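Local coordinates for protein 6-phosphogluconate dehydratase (Shewanella oneidensis, PDB 2GP4) that catalyses the dehydration of 6-phosphogluconate to 2-dehydro-3-deoxy-6-phosphogluconate in the Entner-Doudoroff pathway, captured here as the apo enzyme without its iron-sulfur cluster, at residues K495-K500 / P505-L510; P512-L517 / V524-D529; P547-I550 / I555-V558. All coordinates share one frame; numbering follows the deposited sequence.

In the fold
Interaction 2 is the purely hydrophobic one: leucines and a valine press helix 511-519 onto strand 524-528 of the mixed sheet. Interactions 1 and 3 join loop pieces at and near the C-terminal ends of the sheet's four parallel strands, where small patches of aliphatic contact mix with backbone polar groups, with a bridging water in interaction 3. The contacts are mostly buried, with P547 of interaction 3 the exposed exception. D529, just past the end of strand 524-528, ties them together: its carboxylate takes the backbone N-H groups of G496 and Q497 from interaction 1 and of A549 from interaction 3. E548 adds a second link, accepting from the backbone N of K500.

Interaction 1: K495-K500 / P505-L510; sequences KGQGPK and PELHKL
Q497 and L507 carry this contact, with the ring of P505 filling in beside them. The L507 side chain crosses Q497 at a slant, with CD1 3.8 Å from Q497 CG and L507 CD2 3.4 Å from Q497 OE1. The Q497 chain leaves with CG beside the backbone N (chi1 -56°) and then bends at chi2 (-54°), which folds the amide back over its own loop. There Q497 NE2 donates to K495 O at 3.0 Å, close to the plane of the amide, and OE1 accepts from N502 ND2, so each end of the amide has a partner that fixes its rotation. P505 CG is more loosely placed, 4.3 Å from Q497 OE1. A water lies between Q497 O and P505 O, but its distance to the proline carbonyl is too short to be trusted. With an alanine here, L507 would keep only the CB contact, and K495 O and N502 ND2 would probably each lose their amide partner. The arrangement belongs to a strand-loop-helix connection: strand 490-494 ends, G498 takes the N-cap position of helix 499-502, and the chain folds back beside its own loop on the way to helix 511-519.

Interaction 2: P512-L517 / V524-D529; sequences PLLGSL and VALMTD
L514 looks down from the helix onto two strand residues, V524 and L526, and meets each in a different way. With L526 the approach is tip to tip: L514 CD1 reaches both methyls of its partner, 3.5 Å from L526 CD1 and equally near CD2. The L526 side chain sets off to one side of the helix, and its branched end makes the touch. Against V524 the leucine lies at a slant, with L514 CD2 3.8 Å from V524 CB. This is the helix-on-sheet packing of a beta-alpha-beta unit, since strands 490-494 and 524-528 are parallel neighbours and helix 511-519 lies in the connection between them; the helix and strand segments run nearly antiparallel (155°), with axes 8.5 Å apart. V524 has CG2 between its backbone N and carbonyl carbon (CG1 at chi1 -68°), which sends that methyl to the L514 carbonyl, 3.4 Å from L514 O. Its other methyl, CG1, turns to the next turn of the helix and rests 4.1 Å from L517 CB. On the helix's other flank S516 OG donates to L513 O at 2.7 Å, a carbonyl that also takes the backbone N-H of L517. F481 of helix 477-482 packs on L513, S516 and L517, while V492 of strand 490-494 touches both L514 and L526.

Interaction 3: P547-I550 / I555-V558; sequences PEAI and IAKV
I555 faces the backbone of P547 to A549, and its two branches part company at CB. That atom points toward the opposite segment without itself coming close; the methyl CG2 does the touching. Set between its own backbone N and carbonyl carbon, CG2 lies 3.6 Å from A549 N and 4.0 Å from A549 CB, with P547 O at its margin, also at 4.0 Å. The longer branch runs the other way. CG1 is anti to the backbone N (chi1 -175°) and the chain stays extended at chi2, carrying CD1 away from A549, to 4.1 Å from the backbone N of D529. Both segments belong to the long connection from strand 541-546 to strand 563-567, which passes the C-terminal ends of the three strands lying between those two in the sheet, and V558 packs on A468 and V470 of one of them, strand 463-471. One residue on from I555, A556 CB sits 3.5 Å from A549 O and 4.1 Å from A549 CB. A549 N, under the I555 methyl, donates to the D529 carboxylate. At the more open end a water bridges the two backbones, donating to P547 O at 2.8 Å and accepting from I555 N at 3.1 Å.

Interaction 1: K495-K500 / P505-L510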
loop_
_atom_site.group_PDB
_atom_site.type_symbol
_atom_site.label_atom_id
_atom_site.label_comp_id
_atom_site.label_asym_id
_atom_site.label_seq_id
_atom_site.Cartn_x
_atom_site.Cartn_y
_atom_site.Cartn_z
ATOM N N LYS A 495 1.619 11.289 -20.073
ATOM C CA LYS A 495 0.258 10.796 -20.167
ATOM C C LYS A 495 0.206 9.391 -20.769
ATOM O O LYS A 495 1.235 8.856 -21.205
ATOM C CB LYS A 495 -0.618 11.787 -20.942
ATOM C CG LYS A 495 -0.119 12.114 -22.340
ATOM C CD LYS A 495 -1.130 12.953 -23.081
ATOM C CE LYS A 495 -0.710 13.156 -24.525
ATOM N NZ LYS A 495 -1.639 14.099 -25.205
ATOM N N GLY A 496 -0.989 8.801 -20.758
ATOM C CA GLY A 496 -1.208 7.435 -21.240
ATOM C C GLY A 496 -0.553 6.394 -20.353
ATOM O O GLY A 496 -0.102 5.351 -20.832
ATOM N N GLN A 497 -0.502 6.679 -19.055
ATOM C CA GLN A 497 0.203 5.820 -18.109
ATOM C C GLN A 497 -0.718 5.306 -17.003
ATOM O O GLN A 497 -0.262 4.679 -16.049
ATOM C CB GLN A 497 1.416 6.554 -17.501
ATOM C CG GLN A 497 2.440 7.101 -18.506
ATOM C CD GLN A 497 2.962 6.059 -19.490
ATOM O OE1 GLN A 497 3.357 4.952 -19.108
ATOM N NE2 GLN A 497 2.974 6.420 -20.774
ATOM N N GLY A 498 -2.013 5.570 -17.142
ATOM C CA GLY A 498 -2.994 5.131 -16.163
ATOM C C GLY A 498 -3.329 3.654 -16.281
ATOM O O GLY A 498 -2.851 2.976 -17.198
ATOM N N PRO A 499 -4.149 3.139 -15.342
ATOM C CA PRO A 499 -4.623 1.755 -15.364
ATOM C C PRO A 499 -5.169 1.311 -16.726
ATOM O O PRO A 499 -4.764 0.265 -17.235
ATOM C CB PRO A 499 -5.737 1.757 -14.317
ATOM C CG PRO A 499 -5.314 2.789 -13.345
ATOM C CD PRO A 499 -4.652 3.869 -14.162
ATOM N N LYS A 500 -6.054 2.112 -17.316
ATOM C CA LYS A 500 -6.725 1.733 -18.567
ATOM C C LYS A 500 -5.808 1.813 -19.787
ATOM O O LYS A 500 -5.948 1.030 -20.724
ATOM C CB LYS A 500 -7.985 2.575 -18.799
ATOM C CG LYS A 500 -9.121 2.339 -17.800
ATOM C CD LYS A 500 -10.419 2.971 -18.310
ATOM C CE LYS A 500 -11.551 2.892 -17.289
ATOM N NZ LYS A 500 -11.297 3.754 -16.092
ATOM N N PRO A 505 2.098 0.867 -15.399
ATOM C CA PRO A 505 3.396 0.377 -14.942
ATOM C C PRO A 505 4.135 1.427 -14.104
ATOM O O PRO A 505 3.978 2.624 -14.341
ATOM C CB PRO A 505 4.151 0.127 -16.252
ATOM C CG PRO A 505 3.561 1.100 -17.215
ATOM C CD PRO A 505 2.113 1.209 -16.836
ATOM N N GLU A 506 4.916 0.977 -13.128
ATOM C CA GLU A 506 5.804 1.854 -12.362
ATOM C C GLU A 506 6.818 2.456 -13.311
ATOM O O GLU A 506 7.482 1.737 -14.057
ATOM C CB GLU A 506 6.537 1.074 -11.266
ATOM C CG GLU A 506 5.661 0.686 -10.074
ATOM C CD GLU A 506 6.420 -0.098 -9.028
ATOM O OE1 GLU A 506 7.654 -0.259 -9.181
ATOM O OE2 GLU A 506 5.785 -0.560 -8.054
ATOM N N LEU A 507 6.914 3.778 -13.306
ATOM C CA LEU A 507 7.792 4.468 -14.235
ATOM C C LEU A 507 9.082 4.866 -13.527
ATOM O O LEU A 507 9.095 5.791 -12.735
ATOM C CB LEU A 507 7.082 5.680 -14.845
ATOM C CG LEU A 507 5.724 5.432 -15.515
ATOM C CD1 LEU A 507 4.962 6.737 -15.649
ATOM C CD2 LEU A 507 5.871 4.732 -16.870
ATOM N N HIS A 508 10.161 4.147 -13.820
ATOM C CA HIS A 508 11.422 4.315 -13.103
ATOM C C HIS A 508 12.391 5.276 -13.785
ATOM O O HIS A 508 13.384 5.671 -13.185
ATOM C CB HIS A 508 12.096 2.957 -12.874
ATOM C CG HIS A 508 11.268 2.004 -12.069
ATOM N ND1 HIS A 508 11.067 2.155 -10.713
ATOM C CD2 HIS A 508 10.579 0.895 -12.431
ATOM C CE1 HIS A 508 10.296 1.174 -10.274
ATOM N NE2 HIS A 508 9.986 0.397 -11.296
ATOM N N LYS A 509 12.096 5.656 -15.025
ATOM C CA LYS A 509 13.012 6.479 -15.821
ATOM C C LYS A 509 12.784 7.992 -15.694
ATOM O O LYS A 509 13.438 8.779 -16.380
ATOM C CB LYS A 509 12.953 6.055 -17.296
ATOM C CG LYS A 509 13.575 4.686 -17.571
ATOM C CD LYS A 509 13.214 4.152 -18.954
ATOM C CE LYS A 509 14.098 4.740 -20.038
ATOM N NZ LYS A 509 14.026 3.920 -21.284
ATOM N N LEU A 510 11.875 8.390 -14.805
ATOM C CA LEU A 510 11.428 9.784 -14.708
ATOM C C LEU A 510 12.170 10.623 -13.671
ATOM O O LEU A 510 12.679 11.705 -13.986
ATOM C CB LEU A 510 9.919 9.835 -14.437
ATOM C CG LEU A 510 8.954 10.102 -15.597
ATOM C CD1 LEU A 510 9.502 9.664 -16.952
ATOM C CD2 LEU A 510 7.590 9.469 -15.328
HETATM O O HOH W 1 2.136 4.154 -14.678
#

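Interaction 2: P512-L517 / V524-D529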
loop_
_atom_site.group_PDB
_atom_site.type_symbol
_atom_site.label_atom_id
_atom_site.label_comp_id
_atom_site.label_asym_id
_atom_site.label_seq_id
_atom_site.Cartn_x
_atom_site.Cartn_y
_atom_site.Cartn_z
ATOM N N PRO A 512 15.141 10.347 -11.920
ATOM C CA PRO A 512 16.576 10.661 -11.914
ATOM C C PRO A 512 16.948 11.916 -12.709
ATOM O O PRO A 512 17.690 12.760 -12.208
ATOM C CB PRO A 512 17.221 9.421 -12.559
ATOM C CG PRO A 512 16.197 8.337 -12.433
ATOM C CD PRO A 512 14.880 9.030 -12.536
ATOM N N LEU A 513 16.439 12.030 -13.933
ATOM C CA LEU A 513 16.770 13.161 -14.800
ATOM C C LEU A 513 16.187 14.469 -14.267
ATOM O O LEU A 513 16.873 15.496 -14.232
ATOM C CB LEU A 513 16.314 12.907 -16.245
ATOM C CG LEU A 513 16.822 11.655 -16.989
ATOM C CD1 LEU A 513 16.498 11.750 -18.481
ATOM C CD2 LEU A 513 18.316 11.405 -16.783
ATOM N N LEU A 514 14.930 14.420 -13.831
ATOM C CA LEU A 514 14.261 15.595 -13.281
ATOM C C LEU A 514 14.905 16.090 -11.995
ATOM O O LEU A 514 14.957 17.300 -11.752
ATOM C CB LEU A 514 12.772 15.329 -13.095
ATOM C CG LEU A 514 12.059 15.740 -14.385
ATOM C CD1 LEU A 514 11.327 14.578 -15.034
ATOM C CD2 LEU A 514 11.151 16.944 -14.155
ATOM N N GLY A 515 15.401 15.149 -11.190
ATOM C CA GLY A 515 16.200 15.466 -10.003
ATOM C C GLY A 515 17.460 16.237 -10.354
ATOM O O GLY A 515 17.798 17.213 -9.685
ATOM N N SER A 516 18.149 15.808 -11.412
ATOM C CA SER A 516 19.347 16.509 -11.884
ATOM C C SER A 516 19.015 17.897 -12.452
ATOM O O SER A 516 19.824 18.815 -12.355
ATOM C CB SER A 516 20.135 15.666 -12.900
ATOM O OG SER A 516 19.520 15.640 -14.177
ATOM N N LEU A 517 17.828 18.035 -13.039
ATOM C CA LEU A 517 17.311 19.321 -13.505
ATOM C C LEU A 517 17.039 20.281 -12.348
ATOM O O LEU A 517 17.341 21.474 -12.445
ATOM C CB LEU A 517 16.030 19.111 -14.313
ATOM C CG LEU A 517 16.042 19.146 -15.845
ATOM C CD1 LEU A 517 17.374 18.736 -16.454
ATOM C CD2 LEU A 517 14.898 18.295 -16.392
ATOM N N VAL A 524 11.260 22.429 -11.454
ATOM C CA VAL A 524 10.667 21.357 -12.245
ATOM C C VAL A 524 9.684 20.512 -11.447
ATOM O O VAL A 524 9.827 20.361 -10.236
ATOM C CB VAL A 524 11.751 20.440 -12.873
ATOM C CG1 VAL A 524 12.523 21.193 -13.935
ATOM C CG2 VAL A 524 12.694 19.878 -11.805
ATOM N N ALA A 525 8.693 19.961 -12.142
ATOM C CA ALA A 525 7.723 19.059 -11.524
ATOM C C ALA A 525 7.250 17.999 -12.501
ATOM O O ALA A 525 7.359 18.167 -13.719
ATOM C CB ALA A 525 6.544 19.832 -10.971
ATOM N N LEU A 526 6.751 16.897 -11.946
ATOM C CA LEU A 526 6.174 15.808 -12.713
ATOM C C LEU A 526 4.669 15.795 -12.557
ATOM O O LEU A 526 4.150 16.040 -11.475
ATOM C CB LEU A 526 6.699 14.459 -12.227
ATOM C CG LEU A 526 7.939 13.803 -12.829
ATOM C CD1 LEU A 526 7.954 13.915 -14.353
ATOM C CD2 LEU A 526 9.188 14.373 -12.219
HETATM N N MSE A 527 3.977 15.492 -13.650
HETATM C CA MSE A 527 2.554 15.222 -13.607
HETATM C C MSE A 527 2.252 14.023 -14.494
HETATM O O MSE A 527 2.556 14.031 -15.684
HETATM C CB MSE A 527 1.749 16.443 -14.048
HETATM C CG MSE A 527 0.266 16.339 -13.718
HETATM SE SE MSE A 527 -0.733 17.849 -14.429
HETATM C CE MSE A 527 0.444 19.232 -13.752
ATOM N N THR A 528 1.668 12.986 -13.903
ATOM C CA THR A 528 1.313 11.791 -14.662
ATOM C C THR A 528 0.003 11.173 -14.186
ATOM O O THR A 528 -0.375 11.305 -13.017
ATOM C CB THR A 528 2.465 10.732 -14.668
ATOM O OG1 THR A 528 2.139 9.664 -15.566
ATOM C CG2 THR A 528 2.729 10.172 -13.264
ATOM N N ASP A 529 -0.694 10.518 -15.109
ATOM C CA ASP A 529 -1.875 9.729 -14.759
ATOM C C ASP A 529 -1.459 8.346 -14.278
ATOM O O ASP A 529 -2.296 7.532 -13.870
ATOM C CB ASP A 529 -2.872 9.646 -15.924
ATOM C CG ASP A 529 -2.216 9.322 -17.261
ATOM O OD1 ASP A 529 -1.047 8.870 -17.295
ATOM O OD2 ASP A 529 -2.896 9.515 -18.296
#

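Interaction 3: P547-I550 / I555-V558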
loop_
_atom_site.group_PDB
_atom_site.type_symbol
_atom_site.label_atom_id
_atom_site.label_comp_id
_atom_site.label_asym_id
_atom_site.label_seq_id
_atom_site.Cartn_x
_atom_site.Cartn_y
_atom_site.Cartn_z
ATOM N N PRO A 547 -9.375 12.260 -14.020
ATOM C CA PRO A 547 -9.385 11.159 -15.005
ATOM C C PRO A 547 -8.091 11.062 -15.813
ATOM O O PRO A 547 -7.479 12.087 -16.125
ATOM C CB PRO A 547 -10.559 11.523 -15.929
ATOM C CG PRO A 547 -11.398 12.469 -15.145
ATOM C CD PRO A 547 -10.408 13.263 -14.336
ATOM N N GLU A 548 -7.672 9.839 -16.129
ATOM C CA GLU A 548 -6.484 9.623 -16.954
ATOM C C GLU A 548 -6.710 10.128 -18.382
ATOM O O GLU A 548 -7.837 10.487 -18.745
ATOM C CB GLU A 548 -6.023 8.154 -16.927
ATOM C CG GLU A 548 -6.946 7.122 -17.565
ATOM C CD GLU A 548 -6.303 5.733 -17.608
ATOM O OE1 GLU A 548 -6.632 4.883 -16.749
ATOM O OE2 GLU A 548 -5.450 5.489 -18.493
ATOM N N ALA A 549 -5.637 10.179 -19.172
ATOM C CA ALA A 549 -5.699 10.746 -20.523
ATOM C C ALA A 549 -6.781 10.089 -21.387
ATOM O O ALA A 549 -7.653 10.781 -21.915
ATOM C CB ALA A 549 -4.333 10.688 -21.206
ATOM N N ILE A 550 -6.746 8.763 -21.496
ATOM C CA ILE A 550 -7.710 8.037 -22.336
ATOM C C ILE A 550 -9.130 7.960 -21.749
ATOM O O ILE A 550 -10.055 7.499 -22.421
ATOM C CB ILE A 550 -7.210 6.618 -22.746
ATOM C CG1 ILE A 550 -7.132 5.679 -21.538
ATOM C CG2 ILE A 550 -5.875 6.708 -23.511
ATOM C CD1 ILE A 550 -7.205 4.219 -21.919
ATOM N N ILE A 555 -5.701 16.305 -18.750
ATOM C CA ILE A 555 -4.305 15.996 -19.098
ATOM C C ILE A 555 -4.113 15.690 -20.598
ATOM O O ILE A 555 -3.052 15.960 -21.159
ATOM C CB ILE A 555 -3.736 14.842 -18.222
ATOM C CG1 ILE A 555 -2.250 14.614 -18.525
ATOM C CG2 ILE A 555 -4.560 13.567 -18.398
ATOM C CD1 ILE A 555 -1.563 13.603 -17.638
ATOM N N ALA A 556 -5.145 15.137 -21.234
ATOM C CA ALA A 556 -5.100 14.779 -22.654
ATOM C C ALA A 556 -5.073 15.997 -23.580
ATOM O O ALA A 556 -4.586 15.911 -24.708
ATOM C CB ALA A 556 -6.277 13.861 -23.014
ATOM N N LYS A 557 -5.591 17.124 -23.100
ATOM C CA LYS A 557 -5.651 18.357 -23.895
ATOM C C LYS A 557 -4.458 19.292 -23.692
ATOM O O LYS A 557 -4.248 20.213 -24.494
ATOM C CB LYS A 557 -6.963 19.104 -23.644
ATOM C CG LYS A 557 -8.156 18.501 -24.382
ATOM C CD LYS A 557 -9.406 19.342 -24.210
ATOM C CE LYS A 557 -10.578 18.731 -24.964
ATOM N NZ LYS A 557 -11.775 19.614 -24.908
ATOM N N VAL A 558 -3.685 19.052 -22.630
ATOM C CA VAL A 558 -2.498 19.857 -22.323
ATOM C C VAL A 558 -1.561 19.904 -23.535
ATOM O O VAL A 558 -1.313 18.882 -24.175
ATOM C CB VAL A 558 -1.735 19.318 -21.087
ATOM C CG1 VAL A 558 -0.569 20.237 -20.725
ATOM C CG2 VAL A 558 -2.660 19.173 -19.893
HETATM O O HOH W 2 -6.594 14.770 -16.261
#